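Local coordinates for alanine racemase (Oenococcus oeni PSU-1, PDB 3HUR), which belongs to the alanine racemase family, whose chains join an N-terminal TIM-barrel domain to a C-terminal domain rich in beta strands, at residues A[88-93]-A[110-115]; A[105-110]-A[123-128]. One frame throughout, in Å; residues are numbered along the deposited sequence.

Interaction 1. Residues A[88-93]-A[110-115]; sequences GAWDYS and LAWLQN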
loop_
_atom_site.group_PDB
_atom_site.type_symbol
_atom_site.label_atom_id
_atom_site.label_comp_id
_atom_site.label_asym_id
_atom_site.label_seq_id
_atom_site.Cartn_x
_atom_site.Cartn_y
_atom_site.Cartn_z
ATOM N N GLY A 88 32.639 2.168 6.828
ATOM C CA GLY A 88 32.611 3.602 6.532
ATOM C C GLY A 88 32.955 4.426 7.741
ATOM O O GLY A 88 32.501 5.562 7.880
ATOM N N ALA A 89 33.760 3.867 8.626
ATOM C CA ALA A 89 34.090 4.545 9.842
ATOM C C ALA A 89 35.625 4.737 9.918
ATOM O O ALA A 89 36.391 3.810 9.682
ATOM C CB ALA A 89 33.560 3.756 11.033
ATOM N N TRP A 90 36.049 5.961 10.213
ATOM C CA TRP A 90 37.446 6.282 10.309
ATOM C C TRP A 90 37.701 7.568 11.067
ATOM O O TRP A 90 38.698 8.225 10.821
ATOM C CB TRP A 90 38.075 6.337 8.897
ATOM C CG TRP A 90 37.365 7.218 7.974
ATOM C CD1 TRP A 90 37.299 8.570 8.042
ATOM C CD2 TRP A 90 36.606 6.832 6.829
ATOM N NE1 TRP A 90 36.520 9.055 7.011
ATOM C CE2 TRP A 90 36.092 8.003 6.252
ATOM C CE3 TRP A 90 36.296 5.610 6.248
ATOM C CZ2 TRP A 90 35.292 7.992 5.114
ATOM C CZ3 TRP A 90 35.488 5.587 5.120
ATOM C CH2 TRP A 90 34.990 6.772 4.566
ATOM N N ASP A 91 36.822 7.923 12.005
ATOM C CA ASP A 91 37.015 9.124 12.832
ATOM C C ASP A 91 38.224 8.948 13.700
ATOM O O ASP A 91 38.350 7.954 14.391
ATOM C CB ASP A 91 35.836 9.361 13.782
ATOM C CG ASP A 91 34.675 10.066 13.127
ATOM O OD1 ASP A 91 34.891 10.810 12.134
ATOM O OD2 ASP A 91 33.533 9.875 13.628
ATOM N N TYR A 92 39.086 9.941 13.707
ATOM C CA TYR A 92 40.281 9.907 14.537
ATOM C C TYR A 92 39.953 9.742 15.997
ATOM O O TYR A 92 40.775 9.236 16.768
ATOM C CB TYR A 92 41.054 11.213 14.390
ATOM C CG TYR A 92 41.764 11.442 13.068
ATOM C CD1 TYR A 92 42.016 10.404 12.176
ATOM C CD2 TYR A 92 42.221 12.714 12.738
ATOM C CE1 TYR A 92 42.696 10.647 10.977
ATOM C CE2 TYR A 92 42.894 12.957 11.565
ATOM C CZ TYR A 92 43.140 11.924 10.700
ATOM O OH TYR A 92 43.807 12.191 9.540
ATOM N N SER A 93 38.770 10.212 16.379
ATOM C CA SER A 93 38.282 10.084 17.740
ATOM C C SER A 93 37.908 8.646 18.120
ATOM O O SER A 93 37.849 8.332 19.302
ATOM C CB SER A 93 37.081 11.024 17.961
ATOM O OG SER A 93 36.006 10.718 17.090
ATOM N N LEU A 110 44.642 9.992 1.111
ATOM C CA LEU A 110 46.019 10.316 1.520
ATOM C C LEU A 110 46.069 11.344 2.643
ATOM O O LEU A 110 46.832 11.191 3.604
ATOM C CB LEU A 110 46.887 10.789 0.341
ATOM C CG LEU A 110 48.401 10.900 0.650
ATOM C CD1 LEU A 110 48.990 9.545 0.958
ATOM C CD2 LEU A 110 49.167 11.564 -0.493
ATOM N N ALA A 111 45.254 12.380 2.552
ATOM C CA ALA A 111 45.215 13.382 3.636
ATOM C C ALA A 111 45.018 12.733 5.035
ATOM O O ALA A 111 45.744 13.036 6.006
ATOM C CB ALA A 111 44.133 14.422 3.352
ATOM N N TRP A 112 44.061 11.809 5.101
ATOM C CA TRP A 112 43.713 11.101 6.342
ATOM C C TRP A 112 44.922 10.402 6.958
ATOM O O TRP A 112 45.111 10.431 8.164
ATOM C CB TRP A 112 42.577 10.086 6.058
ATOM C CG TRP A 112 42.100 9.297 7.265
ATOM C CD1 TRP A 112 41.002 9.557 8.028
ATOM C CD2 TRP A 112 42.716 8.132 7.837
ATOM N NE1 TRP A 112 40.896 8.633 9.029
ATOM C CE2 TRP A 112 41.940 7.756 8.943
ATOM C CE3 TRP A 112 43.863 7.394 7.539
ATOM C CZ2 TRP A 112 42.257 6.670 9.733
ATOM C CZ3 TRP A 112 44.175 6.316 8.326
ATOM C CH2 TRP A 112 43.373 5.960 9.407
ATOM N N LEU A 113 45.724 9.753 6.115
ATOM C CA LEU A 113 46.954 9.036 6.551
ATOM C C LEU A 113 48.039 9.977 7.006
ATOM O O LEU A 113 48.720 9.706 7.976
ATOM C CB LEU A 113 47.541 8.190 5.416
ATOM C CG LEU A 113 47.312 6.687 5.439
ATOM C CD1 LEU A 113 48.094 6.029 4.283
ATOM C CD2 LEU A 113 47.713 6.113 6.783
ATOM N N GLN A 114 48.211 11.068 6.279
ATOM C CA GLN A 114 49.251 12.043 6.607
ATOM C C GLN A 114 48.964 12.690 7.937
ATOM O O GLN A 114 49.889 12.931 8.698
ATOM C CB GLN A 114 49.377 13.131 5.526
ATOM C CG GLN A 114 49.851 12.602 4.187
ATOM C CD GLN A 114 49.593 13.566 3.040
ATOM O OE1 GLN A 114 48.864 14.551 3.183
ATOM N NE2 GLN A 114 50.177 13.270 1.888
ATOM N N ASN A 115 47.685 12.961 8.213
ATOM C CA ASN A 115 47.269 13.651 9.448
ATOM C C ASN A 115 46.880 12.704 10.585
ATOM O O ASN A 115 46.412 13.164 11.640
ATOM C CB ASN A 115 46.100 14.616 9.166
ATOM C CG ASN A 115 46.461 15.728 8.157
ATOM O OD1 ASN A 115 47.277 16.615 8.440
ATOM N ND2 ASN A 115 45.836 15.684 6.991
#

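Interaction 2. Residues A[105-110]-A[123-128]; sequences ITIPSL and LKVSLA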
loop_
_atom_site.group_PDB
_atom_site.type_symbol
_atom_site.label_atom_id
_atom_site.label_comp_id
_atom_site.label_asym_id
_atom_site.label_seq_id
_atom_site.Cartn_x
_atom_site.Cartn_y
_atom_site.Cartn_z
ATOM N N ILE A 105 39.806 -0.803 9.815
ATOM C CA ILE A 105 39.128 0.340 9.199
ATOM C C ILE A 105 39.703 0.634 7.803
ATOM O O ILE A 105 40.787 0.168 7.457
ATOM C CB ILE A 105 39.157 1.594 10.091
ATOM C CG1 ILE A 105 40.561 2.197 10.208
ATOM C CG2 ILE A 105 38.592 1.277 11.506
ATOM C CD1 ILE A 105 40.561 3.483 11.003
ATOM N N THR A 106 38.922 1.353 6.996
ATOM C CA THR A 106 39.287 1.718 5.646
ATOM C C THR A 106 40.077 3.033 5.668
ATOM O O THR A 106 39.785 3.927 6.454
ATOM C CB THR A 106 38.053 1.853 4.720
ATOM O OG1 THR A 106 37.731 0.589 4.130
ATOM C CG2 THR A 106 38.321 2.798 3.606
ATOM N N ILE A 107 41.108 3.111 4.829
ATOM C CA ILE A 107 41.817 4.342 4.643
ATOM C C ILE A 107 41.101 5.058 3.516
ATOM O O ILE A 107 41.016 4.539 2.400
ATOM C CB ILE A 107 43.278 4.149 4.237
ATOM C CG1 ILE A 107 44.019 3.295 5.260
ATOM C CG2 ILE A 107 43.920 5.518 4.136
ATOM C CD1 ILE A 107 45.506 3.128 4.985
ATOM N N PRO A 108 40.584 6.250 3.798
ATOM C CA PRO A 108 39.719 6.886 2.840
ATOM C C PRO A 108 40.413 7.810 1.861
ATOM O O PRO A 108 39.854 8.079 0.791
ATOM C CB PRO A 108 38.790 7.706 3.741
ATOM C CG PRO A 108 39.665 8.129 4.820
ATOM C CD PRO A 108 40.521 6.926 5.100
ATOM N N SER A 109 41.588 8.325 2.250
ATOM C CA SER A 109 42.295 9.380 1.499
ATOM C C SER A 109 43.740 9.531 1.989
ATOM O O SER A 109 44.008 9.274 3.159
ATOM C CB SER A 109 41.568 10.734 1.661
ATOM O OG SER A 109 42.050 11.433 2.798
ATOM N N LEU A 110 44.642 9.992 1.111
ATOM C CA LEU A 110 46.019 10.316 1.520
ATOM C C LEU A 110 46.069 11.344 2.643
ATOM O O LEU A 110 46.832 11.191 3.604
ATOM C CB LEU A 110 46.887 10.789 0.341
ATOM C CG LEU A 110 48.401 10.900 0.650
ATOM C CD1 LEU A 110 48.990 9.545 0.958
ATOM C CD2 LEU A 110 49.167 11.564 -0.493
ATOM N N LEU A 123 46.928 -0.424 14.775
ATOM C CA LEU A 123 45.743 -0.069 14.001
ATOM C C LEU A 123 45.787 -0.815 12.689
ATOM O O LEU A 123 46.737 -0.643 11.909
ATOM C CB LEU A 123 45.708 1.434 13.708
ATOM C CG LEU A 123 44.491 1.951 12.922
ATOM C CD1 LEU A 123 43.182 1.767 13.724
ATOM C CD2 LEU A 123 44.657 3.411 12.515
ATOM N N LYS A 124 44.758 -1.629 12.439
ATOM C CA LYS A 124 44.674 -2.405 11.198
ATOM C C LYS A 124 43.832 -1.618 10.185
ATOM O O LYS A 124 42.718 -1.183 10.510
ATOM C CB LYS A 124 44.030 -3.749 11.443
ATOM C CG LYS A 124 44.637 -4.513 12.592
ATOM C CD LYS A 124 44.031 -5.893 12.694
ATOM C CE LYS A 124 44.828 -6.805 13.551
ATOM N NZ LYS A 124 44.517 -8.184 13.087
ATOM N N VAL A 125 44.382 -1.450 8.977
ATOM C CA VAL A 125 43.870 -0.522 7.998
ATOM C C VAL A 125 43.754 -1.215 6.669
ATOM O O VAL A 125 44.459 -2.180 6.432
ATOM C CB VAL A 125 44.776 0.722 7.856
ATOM C CG1 VAL A 125 44.795 1.529 9.167
ATOM C CG2 VAL A 125 46.181 0.329 7.408
ATOM N N SER A 126 42.850 -0.740 5.826
ATOM C CA SER A 126 42.639 -1.289 4.508
ATOM C C SER A 126 42.703 -0.169 3.523
ATOM O O SER A 126 42.154 0.889 3.737
ATOM C CB SER A 126 41.255 -1.934 4.354
ATOM O OG SER A 126 41.247 -3.225 4.906
ATOM N N LEU A 127 43.308 -0.441 2.393
ATOM C CA LEU A 127 43.560 0.581 1.430
ATOM C C LEU A 127 42.636 0.308 0.268
ATOM O O LEU A 127 42.666 -0.763 -0.348
ATOM C CB LEU A 127 45.012 0.468 1.027
ATOM C CG LEU A 127 45.635 1.591 0.242
ATOM C CD1 LEU A 127 45.712 2.839 1.085
ATOM C CD2 LEU A 127 47.020 1.066 -0.107
ATOM N N ALA A 128 41.776 1.272 -0.003
ATOM C CA ALA A 128 40.707 1.079 -0.952
ATOM C C ALA A 128 41.142 1.693 -2.250
ATOM O O ALA A 128 41.536 2.850 -2.283
ATOM C CB ALA A 128 39.433 1.742 -0.453
#

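Interaction 1. Residues A[88-93]-A[110-115]
Tyr-92 and Trp-112, with Trp-90 beside them, form an aromatic cluster on the outside of the TIM-barrel domain, where the loop after strand 84-86 meets the short helix 110-114. The tyrosine shows how one side chain can join packing to a polar bond. From its CB, CG leaves anti to the carbonyl carbon (chi1 -71°), and the ring then slides past the Trp-112 side chain in the opposite direction. Tyr-92 CD1 is 3.8 Å from Trp-112 NE1; Tyr-92 CE1 lies over one face of the indole, towards its rim, 3.6 Å from Trp-112 CD1. On the other flank, Tyr-92 CE2 is 3.5 Å from Asn-115 O. At the tip, Tyr-92 OH donates to a lone pair of Trp-112 O, in the carbonyl plane, over 2.6 Å, and touches Asn-115 CB as well. Trp-112 thus gives the phenol both a face to pack on and a carbonyl to bond.

Trp-90 meets that indole obliquely, its CD1 3.8 Å from Trp-112 CD1, and Trp-90 also packs on Leu-3 of the second subunit. The Trp-90 carbonyl approaches Trp-112 at the ring edge: NE1 donates in the indole plane to Trp-90 O, 2.9 Å away, with a nearly straight N-H...O angle of 168°.

Interaction 2. Residues A[105-110]-A[123-128]
Ile-105 and Ser-126 carry the backbone bonds that join two neighbouring parallel strands of the TIM barrel, the strands of the beta-alpha-beta unit built around helix 110-114. Ile-105 N donates to Lys-124 O at 3.0 Å, and Ile-105 O accepts from Ser-126 N at 2.8 Å, a more bent bond (131° at the hydrogen). Ser-126 O in turn receives Ile-107 N at 2.7 Å. Each strand therefore offers one residue that bonds to two positions of the other, as parallel pairing requires, while the axes of the short segments cross at 47°, in keeping with a strongly twisted sheet.

The side chains of Thr-106 and Ser-126 project to one face, where Thr-106 OG1 is hydrogen-bonded to Tyr-163 OH of strand 157-163. On the other face, that of the surrounding helices, Ile-105, Ile-107, Val-125 and Leu-127 make an apolar layer to which Phe-98 and Ile-151 add. Ile-107 is central to it. Its CG1, anti to the carbonyl carbon (chi1 -57°), touches Val-125 CB at 3.7 Å, and the two side chains cross obliquely. Ile-107 CD1 reaches further, touching Val-125 CG2 and lying 3.9 Å from Leu-127 CD1. At the start of the pair, Ile-105 and Leu-123 cross at about a right angle, and their CD1 methyls come closest, at 4.1 Å.

Interactions 1 and 2, with centres about 8 Å apart, illustrate how a barrel strand and the helix that follows it each make their own set of contacts. Their segments share Leu-110, where strand 103-107 has led into helix 110-114. At the junction Ser-109 is the N-cap: its OG is hydrogen-bonded to Trp-112 N, 3.1 Å away. The helix then lies back on the strand, with Trp-112 CZ2 3.8 Å from Ile-105 CD1 and Leu-113 CG 3.8 Å from Ile-107 CG2. Segment 88-93 packs here too, through Trp-90 CE2, 3.7 Å from Pro-108 CB. The buried strand pair of interaction 2 is thus packed against the more exposed aromatic cluster of interaction 1.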